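Local coordinates for protein cytochrome c-552 Ks_3358 (Candidatus Kuenenia stuttgartiensis, PDB 5MXZ) that binds heme c covalently and probably transfers electrons as a small c-type cytochrome of an anammox bacterium, at residues Gly21-Leu26 against Ala32-Asp37; Glu47-Gln52 against Val79-Lys84. The protein carries 1 engineered substitution. All coordinates share one frame; numbering follows the deposited sequence.

Interaction 1: residues Gly21-Leu26 against Ala32-Asp37. With HEC (heme c), chain B; EDO (1,2-ethanediol), chain Q; EDO (1,2-ethanediol), chain O.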
loop_
_atom_site.group_PDB
_atom_site.type_symbol
_atom_site.label_atom_id
_atom_site.label_comp_id
_atom_site.label_asym_id
_atom_site.label_seq_id
_atom_site.Cartn_x
_atom_site.Cartn_y
_atom_site.Cartn_z
ATOM N N GLY A 21 -6.000 5.362 -6.594
ATOM C CA GLY A 21 -4.652 5.885 -6.361
ATOM C C GLY A 21 -4.624 7.137 -5.496
ATOM O O GLY A 21 -3.609 7.840 -5.449
ATOM N N ASN A 22 -5.738 7.394 -4.806
ATOM C CA ASN A 22 -5.907 8.562 -3.941
ATOM C C ASN A 22 -6.289 8.109 -2.536
ATOM O O ASN A 22 -7.134 7.220 -2.394
ATOM C CB ASN A 22 -7.002 9.488 -4.485
ATOM C CG ASN A 22 -6.693 10.018 -5.873
ATOM O OD1 ASN A 22 -5.654 10.637 -6.101
ATOM N ND2 ASN A 22 -7.604 9.785 -6.807
ATOM N N PRO A 23 -5.684 8.718 -1.493
ATOM C CA PRO A 23 -6.052 8.335 -0.129
ATOM C C PRO A 23 -7.505 8.672 0.199
ATOM O O PRO A 23 -8.046 9.650 -0.325
ATOM C CB PRO A 23 -5.106 9.176 0.744
ATOM C CG PRO A 23 -4.689 10.315 -0.115
ATOM C CD PRO A 23 -4.624 9.745 -1.502
ATOM N N THR A 24 -8.120 7.861 1.057
ATOM C CA THR A 24 -9.445 8.166 1.596
ATOM C C THR A 24 -9.322 9.319 2.590
ATOM O O THR A 24 -8.210 9.766 2.911
ATOM C CB THR A 24 -10.095 6.947 2.294
ATOM O OG1 THR A 24 -9.305 6.556 3.425
ATOM C CG2 THR A 24 -10.247 5.761 1.340
ATOM N N ASP A 25 -10.465 9.793 3.080
ATOM C CA ASP A 25 -10.512 10.803 4.129
ATOM C C ASP A 25 -9.733 10.351 5.378
ATOM O O ASP A 25 -8.954 11.132 5.939
ATOM C CB ASP A 25 -11.969 11.139 4.460
ATOM C CG ASP A 25 -12.099 12.264 5.462
ATOM O OD1 ASP A 25 -11.640 13.397 5.181
ATOM O OD2 ASP A 25 -12.675 12.017 6.540
ATOM N N LEU A 26 -9.933 9.094 5.789
ATOM C CA LEU A 26 -9.180 8.489 6.896
ATOM C C LEU A 26 -7.680 8.423 6.589
ATOM O O LEU A 26 -6.866 8.873 7.393
ATOM C CB LEU A 26 -9.734 7.092 7.237
ATOM C CG LEU A 26 -9.004 6.198 8.254
ATOM C CD1 LEU A 26 -9.044 6.773 9.665
ATOM C CD2 LEU A 26 -9.575 4.788 8.238
ATOM N N ALA A 32 -1.321 9.723 4.779
ATOM C CA ALA A 32 -1.075 9.084 3.481
ATOM C C ALA A 32 -1.179 10.087 2.335
ATOM O O ALA A 32 -1.935 11.054 2.417
ATOM C CB ALA A 32 -2.025 7.915 3.262
ATOM N N ARG A 33 -0.396 9.845 1.282
ATOM C CA ARG A 33 -0.435 10.629 0.041
ATOM C C ARG A 33 -0.893 9.757 -1.136
ATOM O O ARG A 33 -1.190 8.570 -0.955
ATOM C CB ARG A 33 0.939 11.256 -0.249
ATOM C CG ARG A 33 1.356 12.381 0.690
ATOM C CD ARG A 33 2.235 11.856 1.808
ATOM N NE ARG A 33 2.935 12.909 2.534
ATOM C CZ ARG A 33 4.226 13.207 2.396
ATOM N NH1 ARG A 33 5.002 12.541 1.547
ATOM N NH2 ARG A 33 4.747 14.179 3.124
ATOM N N LYS A 34 -0.951 10.340 -2.333
ATOM C CA LYS A 34 -1.391 9.622 -3.539
ATOM C C LYS A 34 -0.393 8.556 -3.964
ATOM O O LYS A 34 0.820 8.772 -3.876
ATOM C CB LYS A 34 -1.554 10.585 -4.717
ATOM C CG LYS A 34 -2.626 11.640 -4.561
ATOM C CD LYS A 34 -2.786 12.407 -5.862
ATOM C CE LYS A 34 -3.818 13.508 -5.711
ATOM N NZ LYS A 34 -4.175 14.076 -7.037
ATOM N N PHE A 35 -0.909 7.413 -4.412
ATOM C CA PHE A 35 -0.107 6.460 -5.192
ATOM C C PHE A 35 -0.043 6.881 -6.659
ATOM O O PHE A 35 0.989 6.686 -7.318
ATOM C CB PHE A 35 -0.652 5.029 -5.103
ATOM C CG PHE A 35 -0.486 4.380 -3.756
ATOM C CD1 PHE A 35 0.596 4.688 -2.920
ATOM C CD2 PHE A 35 -1.405 3.418 -3.333
ATOM C CE1 PHE A 35 0.737 4.064 -1.681
ATOM C CE2 PHE A 35 -1.265 2.790 -2.101
ATOM C CZ PHE A 35 -0.195 3.120 -1.274
ATOM N N ALA A 36 -1.148 7.448 -7.157
ATOM C CA ALA A 36 -1.260 7.901 -8.548
ATOM C C ALA A 36 -0.479 9.193 -8.736
ATOM O O ALA A 36 -1.045 10.285 -8.836
ATOM C CB ALA A 36 -2.721 8.069 -8.952
ATOM N N ASP A 37 0.841 9.042 -8.758
ATOM C CA ASP A 37 1.772 10.151 -8.829
ATOM C C ASP A 37 3.044 9.635 -9.476
ATOM O O ASP A 37 3.774 8.842 -8.870
ATOM C CB ASP A 37 2.072 10.706 -7.430
ATOM C CG ASP A 37 2.909 11.974 -7.475
ATOM O OD1 ASP A 37 4.138 11.893 -7.706
ATOM O OD2 ASP A 37 2.330 13.061 -7.280
HETATM FE FE HEC B . -0.390 2.374 3.881
HETATM C CHA HEC B . 2.112 4.720 3.632
HETATM C CHB HEC B . 0.845 0.713 1.138
HETATM C CHC HEC B . -2.547 -0.235 4.544
HETATM C CHD HEC B . -2.095 4.392 6.052
HETATM N NA HEC B . 1.240 2.659 2.609
HETATM C C1A HEC B . 2.101 3.686 2.594
HETATM C C2A HEC B . 3.134 3.636 1.538
HETATM C C3A HEC B . 2.769 2.430 0.784
HETATM C C4A HEC B . 1.585 1.929 1.533
HETATM C CMA HEC B . 3.448 1.849 -0.434
HETATM C CAA HEC B . 4.222 4.649 1.303
HETATM C CBA HEC B . 5.647 4.257 1.588
HETATM C CGA HEC B . 6.516 5.372 1.039
HETATM O O1A HEC B . 6.005 6.394 0.529
HETATM O O2A HEC B . 7.742 5.231 1.117
HETATM N NB HEC B . -0.774 0.517 2.999
HETATM C C1B HEC B . -0.206 0.004 1.878
HETATM C C2B HEC B . -0.689 -1.343 1.463
HETATM C C3B HEC B . -1.694 -1.592 2.507
HETATM C C4B HEC B . -1.682 -0.399 3.371
HETATM C CMB HEC B . -0.272 -2.189 0.288
HETATM C CAB HEC B . -2.535 -2.784 2.689
HETATM C CBB HEC B . -1.811 -4.052 3.086
HETATM N NC HEC B . -2.050 2.103 5.123
HETATM C C1C HEC B . -2.851 1.024 5.235
HETATM C C2C HEC B . -4.003 1.171 6.172
HETATM C C3C HEC B . -3.829 2.562 6.616
HETATM C C4C HEC B . -2.632 3.040 5.894
HETATM C CMC HEC B . -5.055 0.157 6.544
HETATM C CAC HEC B . -4.700 3.346 7.546
HETATM C CBC HEC B . -4.877 2.866 8.964
HETATM N ND HEC B . -0.025 4.237 4.730
HETATM C C1D HEC B . -0.806 4.919 5.589
HETATM C C2D HEC B . -0.272 6.226 6.028
HETATM C C3D HEC B . 0.993 6.324 5.288
HETATM C C4D HEC B . 1.016 5.056 4.531
HETATM C CMD HEC B . -0.881 7.223 6.979
HETATM C CAD HEC B . 2.042 7.401 5.312
HETATM C CBD HEC B . 3.139 6.852 6.239
HETATM C CGD HEC B . 4.539 6.830 5.644
HETATM O O1D HEC B . 5.504 6.583 6.408
HETATM O O2D HEC B . 4.727 7.053 4.424
HETATM C C1 EDO Q . 1.369 6.972 0.225
HETATM O O1 EDO Q . 1.496 7.880 1.320
HETATM C C2 EDO Q . 2.484 7.204 -0.800
HETATM O O2 EDO Q . 2.336 8.452 -1.486
HETATM C C1 EDO O . -11.202 8.850 -2.380
HETATM O O1 EDO O . -10.182 7.898 -2.710
HETATM C C2 EDO O . -11.894 9.322 -3.654
HETATM O O2 EDO O . -10.906 9.783 -4.584
#
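Gly21 and Ala36 are joined by a nearly linear backbone hydrogen bond: Ala36 N donates to Gly21 O at 3.0 Å, with an angle of 176° at the hydrogen, and meets that oxygen in the carbonyl plane, on a lone pair. Phe35 N also reaches Gly21 O, at 2.9 Å, but its angle of 125° makes this second bond weak. One carbonyl thus receives two consecutive amides, just where Ala36 centres an inverse gamma turn.

The Lys34 side chain runs alongside the same crossing. CG lies beside the backbone N (chi1 -64°) and the chain is extended beyond it, which carries it past Asn22, both side chains pointing the same way. Lys34 CB packs on Gly21 O at 3.5 Å; CG then comes to 3.5 Å from Asn22 OD1. CD passes that same OD1 at 3.4 Å, and CE is equally near. At the tip, Lys34 NZ stays 3.9 Å from Asn22 OD1, too long for a hydrogen bond, while Asn22 ND2 is turned to Asp20.

Pro23 rests CG and CD of its ring on the backbone of Ala32 and Arg33, with Pro23 CD 3.7 Å from Arg33 O, and its CB faces the methyl of Ala32. Behind this layer is the heme pocket. Phe35 stacks on His17, an axial iron ligand, and brings the heme in at its ring edge, Phe35 CZ being 3.5 Å from heme C4A.

The one straight bond and the one weak bond both join backbone atoms, so the register is probably set mainly by the main chain; the Lys34 methylenes beside an amide oxygen add dipolar and van der Waals attraction, and the ammonium is probably near enough to OD1 for a favourable charge-dipole term.

Interaction 2: residues Glu47-Gln52 against Val79-Lys84. With ZN (zinc ion), chain E; ZN (zinc ion), chain H; HEC (heme c), chain B; EDO (1,2-ethanediol), chain N.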
loop_
_atom_site.group_PDB
_atom_site.type_symbol
_atom_site.label_atom_id
_atom_site.label_comp_id
_atom_site.label_asym_id
_atom_site.label_seq_id
_atom_site.Cartn_x
_atom_site.Cartn_y
_atom_site.Cartn_z
ATOM N N GLU A 47 11.306 -2.479 -2.835
ATOM C CA GLU A 47 11.749 -2.779 -1.482
ATOM C C GLU A 47 11.151 -1.829 -0.444
ATOM O O GLU A 47 10.726 -2.279 0.618
ATOM C CB GLU A 47 13.268 -2.742 -1.423
ATOM C CG GLU A 47 13.851 -2.993 -0.045
ATOM C CD GLU A 47 15.296 -2.568 0.048
ATOM O OE1 GLU A 47 15.713 -2.080 1.125
ATOM O OE2 GLU A 47 16.026 -2.732 -0.954
ATOM N N ARG A 48 11.127 -0.529 -0.760
ATOM C CA ARG A 48 10.497 0.488 0.099
ATOM C C ARG A 48 9.010 0.192 0.301
ATOM O O ARG A 48 8.512 0.260 1.431
ATOM C CB ARG A 48 10.722 1.908 -0.466
ATOM C CG ARG A 48 9.994 3.051 0.245
ATOM C CD ARG A 48 10.686 3.548 1.521
ATOM N NE ARG A 48 10.522 2.645 2.664
ATOM C CZ ARG A 48 9.462 2.601 3.480
ATOM N NH1 ARG A 48 8.417 3.402 3.305
ATOM N NH2 ARG A 48 9.437 1.727 4.472
ATOM N N ILE A 49 8.323 -0.151 -0.789
ATOM C CA ILE A 49 6.910 -0.541 -0.748
ATOM C C ILE A 49 6.712 -1.772 0.157
ATOM O O ILE A 49 5.858 -1.749 1.050
ATOM C CB ILE A 49 6.320 -0.755 -2.174
ATOM C CG1 ILE A 49 6.296 0.578 -2.957
ATOM C CG2 ILE A 49 4.919 -1.365 -2.112
ATOM C CD1 ILE A 49 6.138 0.451 -4.466
ATOM N N ILE A 50 7.528 -2.805 -0.060
ATOM C CA ILE A 50 7.483 -4.051 0.722
ATOM C C ILE A 50 7.757 -3.785 2.209
ATOM O O ILE A 50 6.999 -4.257 3.071
ATOM C CB ILE A 50 8.423 -5.142 0.123
ATOM C CG1 ILE A 50 7.859 -5.636 -1.218
ATOM C CG2 ILE A 50 8.602 -6.326 1.075
ATOM C CD1 ILE A 50 8.897 -6.168 -2.194
ATOM N N GLU A 51 8.805 -3.012 2.497
ATOM C CA GLU A 51 9.137 -2.654 3.880
ATOM C C GLU A 51 7.980 -1.920 4.560
ATOM O O GLU A 51 7.650 -2.219 5.713
ATOM C CB GLU A 51 10.423 -1.824 3.969
ATOM C CG GLU A 51 10.919 -1.675 5.406
ATOM C CD GLU A 51 12.102 -0.739 5.570
ATOM O OE1 GLU A 51 13.052 -1.119 6.289
ATOM O OE2 GLU A 51 12.076 0.382 5.016
ATOM N N GLN A 52 7.364 -0.988 3.829
ATOM C CA GLN A 52 6.232 -0.222 4.349
ATOM C C GLN A 52 5.045 -1.107 4.713
ATOM O O GLN A 52 4.460 -0.928 5.780
ATOM C CB GLN A 52 5.813 0.885 3.384
ATOM C CG GLN A 52 4.710 1.784 3.940
ATOM C CD GLN A 52 5.161 2.632 5.119
ATOM O OE1 GLN A 52 6.301 3.113 5.160
ATOM N NE2 GLN A 52 4.267 2.819 6.086
ATOM N N VAL A 79 -0.212 -3.723 -7.535
ATOM C CA VAL A 79 -1.432 -2.980 -7.207
ATOM C C VAL A 79 -1.084 -1.520 -6.865
ATOM O O VAL A 79 -1.666 -0.590 -7.434
ATOM C CB VAL A 79 -2.252 -3.660 -6.081
ATOM C CG1 VAL A 79 -3.508 -2.856 -5.774
ATOM C CG2 VAL A 79 -2.629 -5.087 -6.472
ATOM N N VAL A 80 -0.126 -1.340 -5.953
ATOM C CA VAL A 80 0.396 -0.020 -5.563
ATOM C C VAL A 80 0.911 0.747 -6.793
ATOM O O VAL A 80 0.674 1.959 -6.932
ATOM C CB VAL A 80 1.495 -0.149 -4.470
ATOM C CG1 VAL A 80 2.239 1.164 -4.252
ATOM C CG2 VAL A 80 0.896 -0.634 -3.151
ATOM N N ARG A 81 1.579 0.014 -7.682
ATOM C CA ARG A 81 2.108 0.537 -8.945
ATOM C C ARG A 81 1.032 0.970 -9.951
ATOM O O ARG A 81 1.317 1.751 -10.866
ATOM C CB ARG A 81 3.019 -0.504 -9.602
ATOM C CG ARG A 81 4.315 -0.811 -8.865
ATOM C CD ARG A 81 5.297 0.334 -8.981
ATOM N NE ARG A 81 6.582 0.051 -8.349
ATOM C CZ ARG A 81 7.397 0.977 -7.852
ATOM N NH1 ARG A 81 7.069 2.265 -7.889
ATOM N NH2 ARG A 81 8.554 0.614 -7.311
ATOM N N GLY A 82 -0.184 0.448 -9.789
ATOM C CA GLY A 82 -1.331 0.844 -10.606
ATOM C C GLY A 82 -1.625 -0.079 -11.776
ATOM O O GLY A 82 -2.368 0.299 -12.685
ATOM N N PHE A 83 -1.060 -1.289 -11.742
ATOM C CA PHE A 83 -1.176 -2.264 -12.839
ATOM C C PHE A 83 -2.271 -3.319 -12.618
ATOM O O PHE A 83 -2.724 -3.947 -13.583
ATOM C CB PHE A 83 0.163 -2.985 -13.097
ATOM C CG PHE A 83 1.357 -2.071 -13.272
ATOM C CD1 PHE A 83 1.280 -0.891 -14.033
ATOM C CD2 PHE A 83 2.591 -2.424 -12.713
ATOM C CE1 PHE A 83 2.400 -0.075 -14.198
ATOM C CE2 PHE A 83 3.712 -1.610 -12.880
ATOM C CZ PHE A 83 3.615 -0.436 -13.620
ATOM N N LYS A 84 -2.681 -3.497 -11.355
ATOM C CA LYS A 84 -3.639 -4.536 -10.896
ATOM C C LYS A 84 -3.089 -5.948 -11.069
ATOM O O LYS A 84 -3.112 -6.753 -10.136
ATOM C CB LYS A 84 -5.018 -4.423 -11.570
ATOM C CG LYS A 84 -5.743 -3.110 -11.333
ATOM C CD LYS A 84 -7.107 -3.103 -12.003
ATOM C CE LYS A 84 -7.785 -1.749 -11.863
ATOM N NZ LYS A 84 -7.133 -0.691 -12.686
HETATM ZN ZN ZN E . 17.946 -2.861 -0.146
HETATM ZN ZN ZN H . 14.305 1.524 5.472
HETATM FE FE HEC B . -0.390 2.374 3.881
HETATM C CHA HEC B . 2.112 4.720 3.632
HETATM C CHB HEC B . 0.845 0.713 1.138
HETATM C CHC HEC B . -2.547 -0.235 4.544
HETATM C CHD HEC B . -2.095 4.392 6.052
HETATM N NA HEC B . 1.240 2.659 2.609
HETATM C C1A HEC B . 2.101 3.686 2.594
HETATM C C2A HEC B . 3.134 3.636 1.538
HETATM C C3A HEC B . 2.769 2.430 0.784
HETATM C C4A HEC B . 1.585 1.929 1.533
HETATM C CMA HEC B . 3.448 1.849 -0.434
HETATM C CAA HEC B . 4.222 4.649 1.303
HETATM C CBA HEC B . 5.647 4.257 1.588
HETATM C CGA HEC B . 6.516 5.372 1.039
HETATM O O1A HEC B . 6.005 6.394 0.529
HETATM O O2A HEC B . 7.742 5.231 1.117
HETATM N NB HEC B . -0.774 0.517 2.999
HETATM C C1B HEC B . -0.206 0.004 1.878
HETATM C C2B HEC B . -0.689 -1.343 1.463
HETATM C C3B HEC B . -1.694 -1.592 2.507
HETATM C C4B HEC B . -1.682 -0.399 3.371
HETATM C CMB HEC B . -0.272 -2.189 0.288
HETATM C CAB HEC B . -2.535 -2.784 2.689
HETATM C CBB HEC B . -1.811 -4.052 3.086
HETATM N NC HEC B . -2.050 2.103 5.123
HETATM C C1C HEC B . -2.851 1.024 5.235
HETATM C C2C HEC B . -4.003 1.171 6.172
HETATM C C3C HEC B . -3.829 2.562 6.616
HETATM C C4C HEC B . -2.632 3.040 5.894
HETATM C CMC HEC B . -5.055 0.157 6.544
HETATM C CAC HEC B . -4.700 3.346 7.546
HETATM C CBC HEC B . -4.877 2.866 8.964
HETATM N ND HEC B . -0.025 4.237 4.730
HETATM C C1D HEC B . -0.806 4.919 5.589
HETATM C C2D HEC B . -0.272 6.226 6.028
HETATM C C3D HEC B . 0.993 6.324 5.288
HETATM C C4D HEC B . 1.016 5.056 4.531
HETATM C CMD HEC B . -0.881 7.223 6.979
HETATM C CAD HEC B . 2.042 7.401 5.312
HETATM C CBD HEC B . 3.139 6.852 6.239
HETATM C CGD HEC B . 4.539 6.830 5.644
HETATM O O1D HEC B . 5.504 6.583 6.408
HETATM O O2D HEC B . 4.727 7.053 4.424
HETATM C C1 EDO N . -3.826 2.306 -7.466
HETATM O O1 EDO N . -2.476 2.725 -7.235
HETATM C C2 EDO N . -4.298 1.450 -6.296
HETATM O O2 EDO N . -4.176 2.203 -5.085
#
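Ile49 gives the most surface to this contact, 78 Å², and its closest approaches are all made by CD1. That methyl touches both Val80 and Arg81: it lies 4.0 Å from Val80 CG1 and 3.7 Å from Arg81 CZ. The extended CG1-CD1 arm (chi2 163°) carries it to the other segment, although the nearest CA atoms, of Ile49 and Val80, are 8.1 Å apart.

Over the Arg81 guanidinium the methyl sits above the centre of one face, so the hydrophobic tip meets the pi surface while the N-H groups point outward in the plane. Those groups have polar partners: NH2 forms a salt bridge with Asp46 and a hydrogen bond with Thr44 O, and NH1 is bonded to Gln41 OE1. Three neighbours therefore probably fix the rotation of the group and keep its flat side turned to Ile49. A bend at chi2 (-72°) helps bring the guanidinium back toward helix 46-55.

Val80 buries 39 Å² here, and its two methyls divide their work. CG1 faces Ile49, whereas CG2 packs on the heme methyl CMB at 4.0 Å. Ile49 CG2 approaches another heme methyl, CMA, at 3.9 Å. The contact thus lines the edge of the porphyrin in this all-helical cytochrome c fold, where the last helix, 77-80, also lays Val79 on Met6 and Phe9 of helix 5-12. Gly82, with positive phi, ends the last turn in a Schellman motif.

The residue before Ile49, Arg48, turns to a heme propionate. Its NH1 donates to O2A of that group at 2.9 Å and also to Gln52 OE1, which it meets on a lone pair; NH2 makes a salt bridge with Glu51 OE2 at 3.0 Å, meeting it on the anti side of the carboxylate.

How the interactions relate
Interaction 1 closes before interaction 2 opens along the chain, with helix 38-43 and the start of helix 46-55 between them. Their centres are 13 Å apart, yet they meet where Phe35 CB packs on Val80 O at 3.8 Å, and both touch the same heme. Interaction 1 pairs loops around helix 25-30 about 10 Å from the centre of the chain; interaction 2, at about 6 Å, is the deeper one and joins helix 46-55 to the final helix 77-80. Gln41, bonded to both Phe35 O and Val80 O, ties the two together. Phe35 of the loop and Ile49 and Val80 of the helices thereby gather at the same edge of the cofactor.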